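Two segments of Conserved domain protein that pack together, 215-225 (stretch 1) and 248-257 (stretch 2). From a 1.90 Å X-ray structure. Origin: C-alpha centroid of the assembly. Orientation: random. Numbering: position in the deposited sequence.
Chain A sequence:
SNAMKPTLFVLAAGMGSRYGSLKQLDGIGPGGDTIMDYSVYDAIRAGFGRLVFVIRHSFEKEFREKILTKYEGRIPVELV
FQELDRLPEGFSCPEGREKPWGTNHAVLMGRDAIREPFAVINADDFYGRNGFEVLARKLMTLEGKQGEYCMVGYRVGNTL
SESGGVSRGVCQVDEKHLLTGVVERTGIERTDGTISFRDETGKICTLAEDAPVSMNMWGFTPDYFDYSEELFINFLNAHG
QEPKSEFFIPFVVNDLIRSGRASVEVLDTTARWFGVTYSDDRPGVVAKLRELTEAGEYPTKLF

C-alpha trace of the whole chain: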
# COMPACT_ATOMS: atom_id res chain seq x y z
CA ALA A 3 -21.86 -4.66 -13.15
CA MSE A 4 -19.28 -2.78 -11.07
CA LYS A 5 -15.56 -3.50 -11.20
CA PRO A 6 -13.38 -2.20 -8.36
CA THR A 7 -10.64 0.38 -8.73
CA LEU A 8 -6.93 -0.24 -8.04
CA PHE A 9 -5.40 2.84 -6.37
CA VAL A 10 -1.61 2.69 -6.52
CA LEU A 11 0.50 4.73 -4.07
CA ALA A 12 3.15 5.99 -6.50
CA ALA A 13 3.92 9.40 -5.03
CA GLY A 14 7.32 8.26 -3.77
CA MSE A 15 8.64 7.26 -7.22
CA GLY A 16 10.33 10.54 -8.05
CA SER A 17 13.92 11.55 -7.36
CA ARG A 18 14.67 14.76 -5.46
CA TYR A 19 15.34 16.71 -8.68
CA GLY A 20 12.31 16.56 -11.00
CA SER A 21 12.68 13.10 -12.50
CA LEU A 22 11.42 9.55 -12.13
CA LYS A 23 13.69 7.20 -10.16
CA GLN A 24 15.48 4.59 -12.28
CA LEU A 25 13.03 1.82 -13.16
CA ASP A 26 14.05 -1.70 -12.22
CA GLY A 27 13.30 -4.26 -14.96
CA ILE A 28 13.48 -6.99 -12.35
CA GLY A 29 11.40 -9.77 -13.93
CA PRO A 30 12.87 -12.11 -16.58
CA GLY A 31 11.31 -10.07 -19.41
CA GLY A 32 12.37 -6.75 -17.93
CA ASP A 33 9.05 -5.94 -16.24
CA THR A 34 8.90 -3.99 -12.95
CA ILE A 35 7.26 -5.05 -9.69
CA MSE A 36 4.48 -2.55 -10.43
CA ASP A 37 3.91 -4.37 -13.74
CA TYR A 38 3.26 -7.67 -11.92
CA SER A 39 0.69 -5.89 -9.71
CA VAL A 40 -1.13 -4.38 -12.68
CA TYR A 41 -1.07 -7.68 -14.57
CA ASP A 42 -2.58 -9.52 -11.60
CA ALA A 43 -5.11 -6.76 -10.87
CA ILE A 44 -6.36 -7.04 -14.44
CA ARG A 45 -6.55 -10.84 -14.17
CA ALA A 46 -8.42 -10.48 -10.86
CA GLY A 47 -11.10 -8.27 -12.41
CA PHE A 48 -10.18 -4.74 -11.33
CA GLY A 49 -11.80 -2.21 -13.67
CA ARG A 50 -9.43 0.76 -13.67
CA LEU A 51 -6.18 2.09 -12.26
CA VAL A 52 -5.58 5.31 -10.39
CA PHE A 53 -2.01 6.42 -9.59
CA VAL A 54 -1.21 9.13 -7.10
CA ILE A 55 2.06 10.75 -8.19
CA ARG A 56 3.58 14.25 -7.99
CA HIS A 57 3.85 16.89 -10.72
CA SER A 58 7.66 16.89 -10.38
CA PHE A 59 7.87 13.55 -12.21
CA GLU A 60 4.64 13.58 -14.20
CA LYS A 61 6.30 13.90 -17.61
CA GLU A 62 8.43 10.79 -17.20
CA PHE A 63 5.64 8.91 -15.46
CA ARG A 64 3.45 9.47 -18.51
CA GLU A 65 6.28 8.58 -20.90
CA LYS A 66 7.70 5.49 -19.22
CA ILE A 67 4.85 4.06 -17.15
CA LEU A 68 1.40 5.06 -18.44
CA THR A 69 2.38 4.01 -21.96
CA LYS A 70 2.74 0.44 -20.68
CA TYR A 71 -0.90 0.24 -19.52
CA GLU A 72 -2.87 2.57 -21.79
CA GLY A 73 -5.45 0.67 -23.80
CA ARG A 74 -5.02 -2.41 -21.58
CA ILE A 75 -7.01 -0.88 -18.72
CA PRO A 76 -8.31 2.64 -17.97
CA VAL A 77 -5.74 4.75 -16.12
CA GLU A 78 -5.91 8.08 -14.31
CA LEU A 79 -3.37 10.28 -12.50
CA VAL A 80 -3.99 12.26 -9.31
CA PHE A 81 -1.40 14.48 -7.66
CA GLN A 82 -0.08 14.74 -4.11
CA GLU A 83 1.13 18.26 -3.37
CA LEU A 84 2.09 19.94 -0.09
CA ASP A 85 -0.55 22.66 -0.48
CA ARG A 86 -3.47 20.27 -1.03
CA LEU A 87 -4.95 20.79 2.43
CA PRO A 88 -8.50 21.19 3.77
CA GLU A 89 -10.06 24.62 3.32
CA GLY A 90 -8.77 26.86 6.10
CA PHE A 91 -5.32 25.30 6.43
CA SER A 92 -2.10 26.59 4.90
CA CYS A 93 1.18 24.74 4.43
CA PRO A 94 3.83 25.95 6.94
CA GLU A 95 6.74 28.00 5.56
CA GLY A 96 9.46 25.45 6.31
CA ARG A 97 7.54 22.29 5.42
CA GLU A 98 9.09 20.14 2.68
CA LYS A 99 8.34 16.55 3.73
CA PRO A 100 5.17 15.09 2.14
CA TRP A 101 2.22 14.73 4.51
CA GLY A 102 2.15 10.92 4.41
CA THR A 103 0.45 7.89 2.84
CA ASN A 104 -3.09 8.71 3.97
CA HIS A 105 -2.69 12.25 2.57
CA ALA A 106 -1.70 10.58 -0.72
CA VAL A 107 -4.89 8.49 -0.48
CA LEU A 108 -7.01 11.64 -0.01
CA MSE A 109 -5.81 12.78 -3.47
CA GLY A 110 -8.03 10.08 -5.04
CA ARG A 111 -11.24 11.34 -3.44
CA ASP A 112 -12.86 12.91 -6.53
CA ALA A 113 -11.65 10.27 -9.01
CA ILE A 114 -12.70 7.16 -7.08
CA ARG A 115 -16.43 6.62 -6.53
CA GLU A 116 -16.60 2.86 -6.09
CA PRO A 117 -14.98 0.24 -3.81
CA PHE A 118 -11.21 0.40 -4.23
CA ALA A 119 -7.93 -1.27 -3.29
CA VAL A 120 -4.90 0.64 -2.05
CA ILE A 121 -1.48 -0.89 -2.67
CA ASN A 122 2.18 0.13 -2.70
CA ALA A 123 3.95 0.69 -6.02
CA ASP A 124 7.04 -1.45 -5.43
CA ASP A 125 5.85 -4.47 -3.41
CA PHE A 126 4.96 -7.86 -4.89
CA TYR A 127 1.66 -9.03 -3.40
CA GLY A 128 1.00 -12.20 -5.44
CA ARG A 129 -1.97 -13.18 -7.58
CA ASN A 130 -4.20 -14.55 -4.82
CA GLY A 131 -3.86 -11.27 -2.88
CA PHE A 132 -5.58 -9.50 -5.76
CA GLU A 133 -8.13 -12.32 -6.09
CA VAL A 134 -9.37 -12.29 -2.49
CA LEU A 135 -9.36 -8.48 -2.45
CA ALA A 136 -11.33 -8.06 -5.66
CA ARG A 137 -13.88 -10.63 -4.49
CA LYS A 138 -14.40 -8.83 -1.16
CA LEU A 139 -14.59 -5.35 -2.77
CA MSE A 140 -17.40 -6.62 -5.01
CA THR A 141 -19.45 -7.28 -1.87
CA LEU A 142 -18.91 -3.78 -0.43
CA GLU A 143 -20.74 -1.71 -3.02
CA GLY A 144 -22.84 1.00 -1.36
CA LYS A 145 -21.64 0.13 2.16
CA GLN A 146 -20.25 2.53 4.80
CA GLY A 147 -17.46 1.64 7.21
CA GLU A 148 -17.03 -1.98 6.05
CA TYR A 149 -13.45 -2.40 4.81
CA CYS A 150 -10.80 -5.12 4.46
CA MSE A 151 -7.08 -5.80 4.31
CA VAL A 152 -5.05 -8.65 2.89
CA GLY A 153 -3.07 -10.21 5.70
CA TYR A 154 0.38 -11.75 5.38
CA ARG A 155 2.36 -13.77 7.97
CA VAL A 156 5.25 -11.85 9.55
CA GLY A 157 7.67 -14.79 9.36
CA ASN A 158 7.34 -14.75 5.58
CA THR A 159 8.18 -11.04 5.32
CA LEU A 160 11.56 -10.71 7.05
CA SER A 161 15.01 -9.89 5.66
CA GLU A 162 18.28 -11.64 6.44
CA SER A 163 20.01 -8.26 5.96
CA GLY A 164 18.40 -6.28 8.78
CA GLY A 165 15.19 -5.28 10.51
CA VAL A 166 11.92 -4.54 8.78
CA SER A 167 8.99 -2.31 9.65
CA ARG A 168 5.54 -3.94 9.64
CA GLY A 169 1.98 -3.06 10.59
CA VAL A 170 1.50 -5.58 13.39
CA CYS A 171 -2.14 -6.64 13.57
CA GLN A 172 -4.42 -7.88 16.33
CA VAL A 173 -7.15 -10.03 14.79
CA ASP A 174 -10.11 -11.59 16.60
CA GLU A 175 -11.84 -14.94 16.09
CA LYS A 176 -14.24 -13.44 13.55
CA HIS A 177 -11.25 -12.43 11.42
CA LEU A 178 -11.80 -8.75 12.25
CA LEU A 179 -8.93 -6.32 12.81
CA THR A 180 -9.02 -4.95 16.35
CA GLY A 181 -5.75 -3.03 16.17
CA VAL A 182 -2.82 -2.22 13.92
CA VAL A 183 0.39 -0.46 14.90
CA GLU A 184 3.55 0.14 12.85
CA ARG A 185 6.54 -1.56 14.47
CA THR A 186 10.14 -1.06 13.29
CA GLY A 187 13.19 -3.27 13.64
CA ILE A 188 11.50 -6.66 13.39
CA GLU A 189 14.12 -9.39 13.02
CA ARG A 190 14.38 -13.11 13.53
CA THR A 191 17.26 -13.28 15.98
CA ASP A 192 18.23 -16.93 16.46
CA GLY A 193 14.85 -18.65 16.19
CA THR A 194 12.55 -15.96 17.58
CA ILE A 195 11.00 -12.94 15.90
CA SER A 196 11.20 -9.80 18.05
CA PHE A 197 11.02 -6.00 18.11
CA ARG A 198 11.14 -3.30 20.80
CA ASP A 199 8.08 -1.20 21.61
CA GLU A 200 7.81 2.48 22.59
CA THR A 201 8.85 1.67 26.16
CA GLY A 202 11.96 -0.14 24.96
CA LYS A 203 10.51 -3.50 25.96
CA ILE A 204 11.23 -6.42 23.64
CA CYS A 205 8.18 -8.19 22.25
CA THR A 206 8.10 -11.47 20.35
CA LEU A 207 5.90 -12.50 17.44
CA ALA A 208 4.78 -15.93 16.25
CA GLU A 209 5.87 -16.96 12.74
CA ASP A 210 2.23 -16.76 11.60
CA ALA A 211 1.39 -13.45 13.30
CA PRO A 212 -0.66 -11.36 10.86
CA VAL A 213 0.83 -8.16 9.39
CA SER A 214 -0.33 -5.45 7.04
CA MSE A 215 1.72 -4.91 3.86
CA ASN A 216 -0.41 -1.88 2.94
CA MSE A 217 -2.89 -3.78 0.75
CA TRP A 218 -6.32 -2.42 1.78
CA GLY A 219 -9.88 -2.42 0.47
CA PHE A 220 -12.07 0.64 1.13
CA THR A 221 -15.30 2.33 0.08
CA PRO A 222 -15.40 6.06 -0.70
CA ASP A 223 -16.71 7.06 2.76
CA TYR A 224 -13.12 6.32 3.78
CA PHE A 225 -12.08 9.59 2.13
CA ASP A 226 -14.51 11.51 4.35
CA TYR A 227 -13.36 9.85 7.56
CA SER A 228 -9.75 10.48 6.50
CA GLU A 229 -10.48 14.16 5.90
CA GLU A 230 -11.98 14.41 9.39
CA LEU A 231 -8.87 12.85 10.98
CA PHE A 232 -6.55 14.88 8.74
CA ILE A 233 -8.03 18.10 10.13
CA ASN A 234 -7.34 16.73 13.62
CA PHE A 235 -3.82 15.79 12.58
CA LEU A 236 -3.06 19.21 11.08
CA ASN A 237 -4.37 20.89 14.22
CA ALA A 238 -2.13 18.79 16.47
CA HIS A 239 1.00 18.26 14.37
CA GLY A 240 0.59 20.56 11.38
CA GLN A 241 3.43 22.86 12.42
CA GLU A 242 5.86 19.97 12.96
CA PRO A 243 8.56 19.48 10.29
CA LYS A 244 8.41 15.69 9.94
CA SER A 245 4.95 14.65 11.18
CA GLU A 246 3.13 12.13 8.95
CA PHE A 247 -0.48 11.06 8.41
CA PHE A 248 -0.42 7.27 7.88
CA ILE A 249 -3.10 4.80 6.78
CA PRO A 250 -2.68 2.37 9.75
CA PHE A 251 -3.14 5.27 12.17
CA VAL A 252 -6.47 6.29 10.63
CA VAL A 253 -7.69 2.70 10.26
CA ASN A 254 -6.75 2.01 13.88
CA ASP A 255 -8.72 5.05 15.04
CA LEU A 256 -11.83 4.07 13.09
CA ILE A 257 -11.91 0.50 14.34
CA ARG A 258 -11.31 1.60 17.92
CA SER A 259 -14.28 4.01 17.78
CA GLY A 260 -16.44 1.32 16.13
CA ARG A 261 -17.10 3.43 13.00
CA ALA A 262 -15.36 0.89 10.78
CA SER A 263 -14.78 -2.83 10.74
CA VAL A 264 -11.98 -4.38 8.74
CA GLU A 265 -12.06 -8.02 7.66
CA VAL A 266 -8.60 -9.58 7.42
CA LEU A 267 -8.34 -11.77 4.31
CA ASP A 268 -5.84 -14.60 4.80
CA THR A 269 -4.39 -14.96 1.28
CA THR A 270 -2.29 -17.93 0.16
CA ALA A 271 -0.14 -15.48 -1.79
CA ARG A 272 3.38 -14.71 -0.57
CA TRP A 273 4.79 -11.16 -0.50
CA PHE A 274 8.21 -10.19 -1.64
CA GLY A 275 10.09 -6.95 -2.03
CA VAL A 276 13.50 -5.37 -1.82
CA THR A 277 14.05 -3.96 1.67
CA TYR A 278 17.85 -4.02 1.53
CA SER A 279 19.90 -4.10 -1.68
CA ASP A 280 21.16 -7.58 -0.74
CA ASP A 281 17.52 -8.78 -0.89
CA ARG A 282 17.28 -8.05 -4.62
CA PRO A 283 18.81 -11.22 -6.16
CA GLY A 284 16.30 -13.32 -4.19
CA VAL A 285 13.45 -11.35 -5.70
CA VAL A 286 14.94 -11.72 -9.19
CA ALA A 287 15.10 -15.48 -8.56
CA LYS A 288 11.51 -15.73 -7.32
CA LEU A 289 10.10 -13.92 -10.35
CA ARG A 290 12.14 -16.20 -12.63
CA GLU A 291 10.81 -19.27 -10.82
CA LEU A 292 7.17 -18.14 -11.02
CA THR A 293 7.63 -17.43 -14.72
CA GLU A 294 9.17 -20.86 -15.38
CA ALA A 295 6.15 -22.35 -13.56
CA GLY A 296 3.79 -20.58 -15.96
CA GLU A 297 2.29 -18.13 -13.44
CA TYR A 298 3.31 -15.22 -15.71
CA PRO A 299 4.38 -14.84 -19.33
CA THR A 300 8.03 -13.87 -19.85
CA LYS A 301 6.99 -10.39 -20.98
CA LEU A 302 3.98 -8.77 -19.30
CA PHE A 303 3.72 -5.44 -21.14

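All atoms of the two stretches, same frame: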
# COMPACT_ATOMS: atom_id res chain seq x y z
N MSE A 215 0.69 -5.31 4.83
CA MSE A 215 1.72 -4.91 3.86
C MSE A 215 1.17 -3.76 3.01
O MSE A 215 1.60 -3.54 1.86
CB MSE A 215 2.16 -6.09 2.97
CG MSE A 215 2.74 -7.27 3.77
SE MSE A 215 4.29 -6.74 4.86
CE MSE A 215 5.54 -6.34 3.44
N ASN A 216 0.23 -3.03 3.59
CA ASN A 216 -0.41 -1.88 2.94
C ASN A 216 -1.24 -2.26 1.71
O ASN A 216 -1.28 -1.51 0.73
CB ASN A 216 0.61 -0.80 2.58
CG ASN A 216 0.25 0.57 3.14
OD1 ASN A 216 -0.46 0.68 4.14
ND2 ASN A 216 0.75 1.63 2.49
N MSE A 217 -1.89 -3.42 1.76
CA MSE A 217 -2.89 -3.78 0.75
C MSE A 217 -4.27 -3.72 1.41
O MSE A 217 -4.63 -4.61 2.18
CB MSE A 217 -2.62 -5.19 0.20
CG MSE A 217 -3.66 -5.69 -0.82
SE MSE A 217 -3.04 -7.37 -1.70
CE MSE A 217 -3.18 -6.80 -3.55
N TRP A 218 -5.04 -2.67 1.10
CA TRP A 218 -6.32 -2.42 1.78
C TRP A 218 -7.46 -2.42 0.78
O TRP A 218 -7.23 -2.20 -0.41
CB TRP A 218 -6.29 -1.03 2.40
CG TRP A 218 -5.21 -0.80 3.38
CD1 TRP A 218 -3.98 -0.26 3.15
CD2 TRP A 218 -5.27 -1.10 4.77
NE1 TRP A 218 -3.27 -0.21 4.33
CE2 TRP A 218 -4.04 -0.72 5.34
CE3 TRP A 218 -6.26 -1.66 5.60
CZ2 TRP A 218 -3.76 -0.89 6.70
CZ3 TRP A 218 -5.98 -1.81 6.96
CH2 TRP A 218 -4.74 -1.43 7.49
N GLY A 219 -8.68 -2.61 1.27
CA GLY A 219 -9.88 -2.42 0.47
C GLY A 219 -10.83 -1.47 1.19
O GLY A 219 -11.18 -1.71 2.35
N PHE A 220 -11.23 -0.39 0.51
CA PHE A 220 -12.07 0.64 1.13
C PHE A 220 -13.29 0.96 0.27
O PHE A 220 -13.37 0.54 -0.90
CB PHE A 220 -11.28 1.95 1.33
CG PHE A 220 -10.10 1.85 2.29
CD1 PHE A 220 -10.29 1.50 3.62
CD2 PHE A 220 -8.81 2.14 1.85
CE1 PHE A 220 -9.21 1.43 4.50
CE2 PHE A 220 -7.73 2.07 2.72
CZ PHE A 220 -7.93 1.73 4.05
N THR A 221 -14.22 1.71 0.84
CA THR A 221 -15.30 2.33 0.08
C THR A 221 -15.10 3.84 0.20
O THR A 221 -14.35 4.29 1.06
CB THR A 221 -16.69 1.92 0.61
OG1 THR A 221 -16.73 2.04 2.04
CG2 THR A 221 -16.99 0.46 0.25
N PRO A 222 -15.76 4.63 -0.65
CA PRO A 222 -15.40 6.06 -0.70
C PRO A 222 -15.67 6.86 0.58
O PRO A 222 -15.08 7.94 0.75
CB PRO A 222 -16.22 6.60 -1.89
CG PRO A 222 -16.37 5.36 -2.80
CD PRO A 222 -16.58 4.22 -1.81
N ASP A 223 -16.51 6.36 1.48
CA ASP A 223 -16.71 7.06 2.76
C ASP A 223 -15.37 7.16 3.51
O ASP A 223 -15.20 7.99 4.38
CB ASP A 223 -17.74 6.35 3.64
CG ASP A 223 -17.55 4.85 3.65
OD1 ASP A 223 -17.03 4.30 4.65
OD2 ASP A 223 -17.91 4.21 2.63
N TYR A 224 -14.44 6.28 3.17
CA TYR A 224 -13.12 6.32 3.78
C TYR A 224 -12.44 7.67 3.54
O TYR A 224 -11.72 8.17 4.39
CB TYR A 224 -12.22 5.17 3.28
CG TYR A 224 -10.88 5.15 4.01
CD1 TYR A 224 -10.81 4.75 5.34
CD2 TYR A 224 -9.71 5.54 3.37
CE1 TYR A 224 -9.60 4.74 6.02
CE2 TYR A 224 -8.47 5.54 4.06
CZ TYR A 224 -8.44 5.12 5.38
OH TYR A 224 -7.26 5.10 6.08
N PHE A 225 -12.66 8.27 2.37
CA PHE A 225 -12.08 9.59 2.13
C PHE A 225 -12.60 10.63 3.12
O PHE A 225 -11.86 11.50 3.58
CB PHE A 225 -12.35 10.09 0.70
CG PHE A 225 -11.78 9.20 -0.38
CD1 PHE A 225 -10.41 9.03 -0.51
CD2 PHE A 225 -12.62 8.59 -1.30
CE1 PHE A 225 -9.88 8.22 -1.52
CE2 PHE A 225 -12.11 7.79 -2.31
CZ PHE A 225 -10.72 7.60 -2.42
N PHE A 248 -0.57 8.63 8.42
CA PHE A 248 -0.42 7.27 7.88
C PHE A 248 -1.74 6.50 7.85
O PHE A 248 -2.58 6.67 8.73
CB PHE A 248 0.54 6.46 8.74
CG PHE A 248 1.97 6.91 8.66
CD1 PHE A 248 2.67 6.80 7.47
CD2 PHE A 248 2.61 7.40 9.78
CE1 PHE A 248 3.99 7.21 7.39
CE2 PHE A 248 3.94 7.81 9.71
CZ PHE A 248 4.62 7.71 8.51
N ILE A 249 -1.88 5.60 6.88
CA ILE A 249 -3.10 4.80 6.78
C ILE A 249 -3.42 3.97 8.04
O ILE A 249 -4.55 4.02 8.56
CB ILE A 249 -3.07 3.90 5.54
CG1 ILE A 249 -3.01 4.75 4.27
CG2 ILE A 249 -4.27 2.95 5.53
CD1 ILE A 249 -2.71 3.92 3.01
N PRO A 250 -2.44 3.19 8.55
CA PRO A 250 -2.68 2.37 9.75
C PRO A 250 -3.19 3.19 10.93
O PRO A 250 -4.04 2.71 11.69
CB PRO A 250 -1.30 1.82 10.10
CG PRO A 250 -0.50 1.93 8.87
CD PRO A 250 -1.05 3.07 8.07
N PHE A 251 -2.69 4.41 11.09
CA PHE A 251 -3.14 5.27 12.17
C PHE A 251 -4.64 5.58 12.08
O PHE A 251 -5.38 5.47 13.06
CB PHE A 251 -2.35 6.58 12.23
CG PHE A 251 -2.97 7.61 13.15
CD1 PHE A 251 -2.63 7.64 14.49
CD2 PHE A 251 -3.90 8.52 12.68
CE1 PHE A 251 -3.20 8.57 15.35
CE2 PHE A 251 -4.48 9.45 13.52
CZ PHE A 251 -4.13 9.48 14.86
N VAL A 252 -5.06 5.99 10.89
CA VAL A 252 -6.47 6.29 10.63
C VAL A 252 -7.34 5.05 10.79
O VAL A 252 -8.38 5.10 11.43
CB VAL A 252 -6.64 6.83 9.18
CG1 VAL A 252 -8.12 6.89 8.82
CG2 VAL A 252 -5.98 8.20 9.07
N VAL A 253 -6.93 3.94 10.17
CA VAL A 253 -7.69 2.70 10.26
C VAL A 253 -7.82 2.28 11.73
O VAL A 253 -8.90 1.89 12.19
CB VAL A 253 -7.04 1.57 9.44
CG1 VAL A 253 -7.65 0.21 9.81
CG2 VAL A 253 -7.21 1.85 7.94
N ASN A 254 -6.72 2.37 12.46
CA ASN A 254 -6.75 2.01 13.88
C ASN A 254 -7.76 2.86 14.66
O ASN A 254 -8.50 2.36 15.52
CB ASN A 254 -5.33 2.14 14.46
CG ASN A 254 -5.22 1.55 15.85
OD1 ASN A 254 -5.30 0.33 16.04
ND2 ASN A 254 -5.01 2.41 16.84
N ASP A 255 -7.81 4.15 14.34
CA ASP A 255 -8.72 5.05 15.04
C ASP A 255 -10.17 4.69 14.76
O ASP A 255 -11.01 4.71 15.65
CB ASP A 255 -8.45 6.50 14.65
CG ASP A 255 -9.28 7.48 15.48
OD1 ASP A 255 -8.77 7.93 16.53
OD2 ASP A 255 -10.43 7.77 15.11
N LEU A 256 -10.47 4.38 13.49
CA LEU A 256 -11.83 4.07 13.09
C LEU A 256 -12.34 2.76 13.68
O LEU A 256 -13.51 2.65 14.08
CB LEU A 256 -11.93 4.02 11.56
CG LEU A 256 -11.71 5.35 10.84
CD1 LEU A 256 -11.81 5.11 9.33
CD2 LEU A 256 -12.75 6.37 11.30
N ILE A 257 -11.49 1.75 13.72
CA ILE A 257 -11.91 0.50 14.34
C ILE A 257 -12.04 0.63 15.85
O ILE A 257 -12.95 0.05 16.44
CB ILE A 257 -11.01 -0.72 13.97
CG1 ILE A 257 -9.57 -0.52 14.41
CG2 ILE A 257 -11.01 -0.94 12.48
CD1 ILE A 257 -8.60 -1.40 13.57

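Ile 249 and Val 253, one turn apart on helix 249-257, form the apolar centre of the contact by setting methyl groups over one face of the Trp 218 indole. CG2 of Ile 249 lies 3.8 Å from the centroid of the five-membered ring of Trp 218, 25° off the ring normal, and CG2 of Val 253 lies 4.2 Å from the centroid of its six-membered ring, 20° off; both are CH-pi contacts. The same two methyls meet the edge of the Phe 220 ring, whose CZ is 4.1 Å from Ile 249 CG2 and 4.0 Å from Val 253 CG2, so each methyl touches both Trp 218 and Phe 220. Tyr 224 leaves its backbone sideways, but with chi1 in t its ring reaches the helix and fits as a knob among Ile 249, Val 252, Val 253 and Leu 256. Its CE1 lies 3.8 Å from Val 252 CG1 and 4.0 Å from Leu 256 CD1, while its OH, hydrogen-bonded elsewhere in the structure, packs 3.7 Å from Ile 249 CG2. At the polar edge, Trp 218 NE1 donates to Asn 216 OD1 (3.0 Å, 164°), a bond within the first stretch that satisfies the indole nitrogen beside Ile 249. Asn 216 OD1 approaches Ile 249 CD1 at 4.1 Å. No hydrogen bond crosses between the stretches.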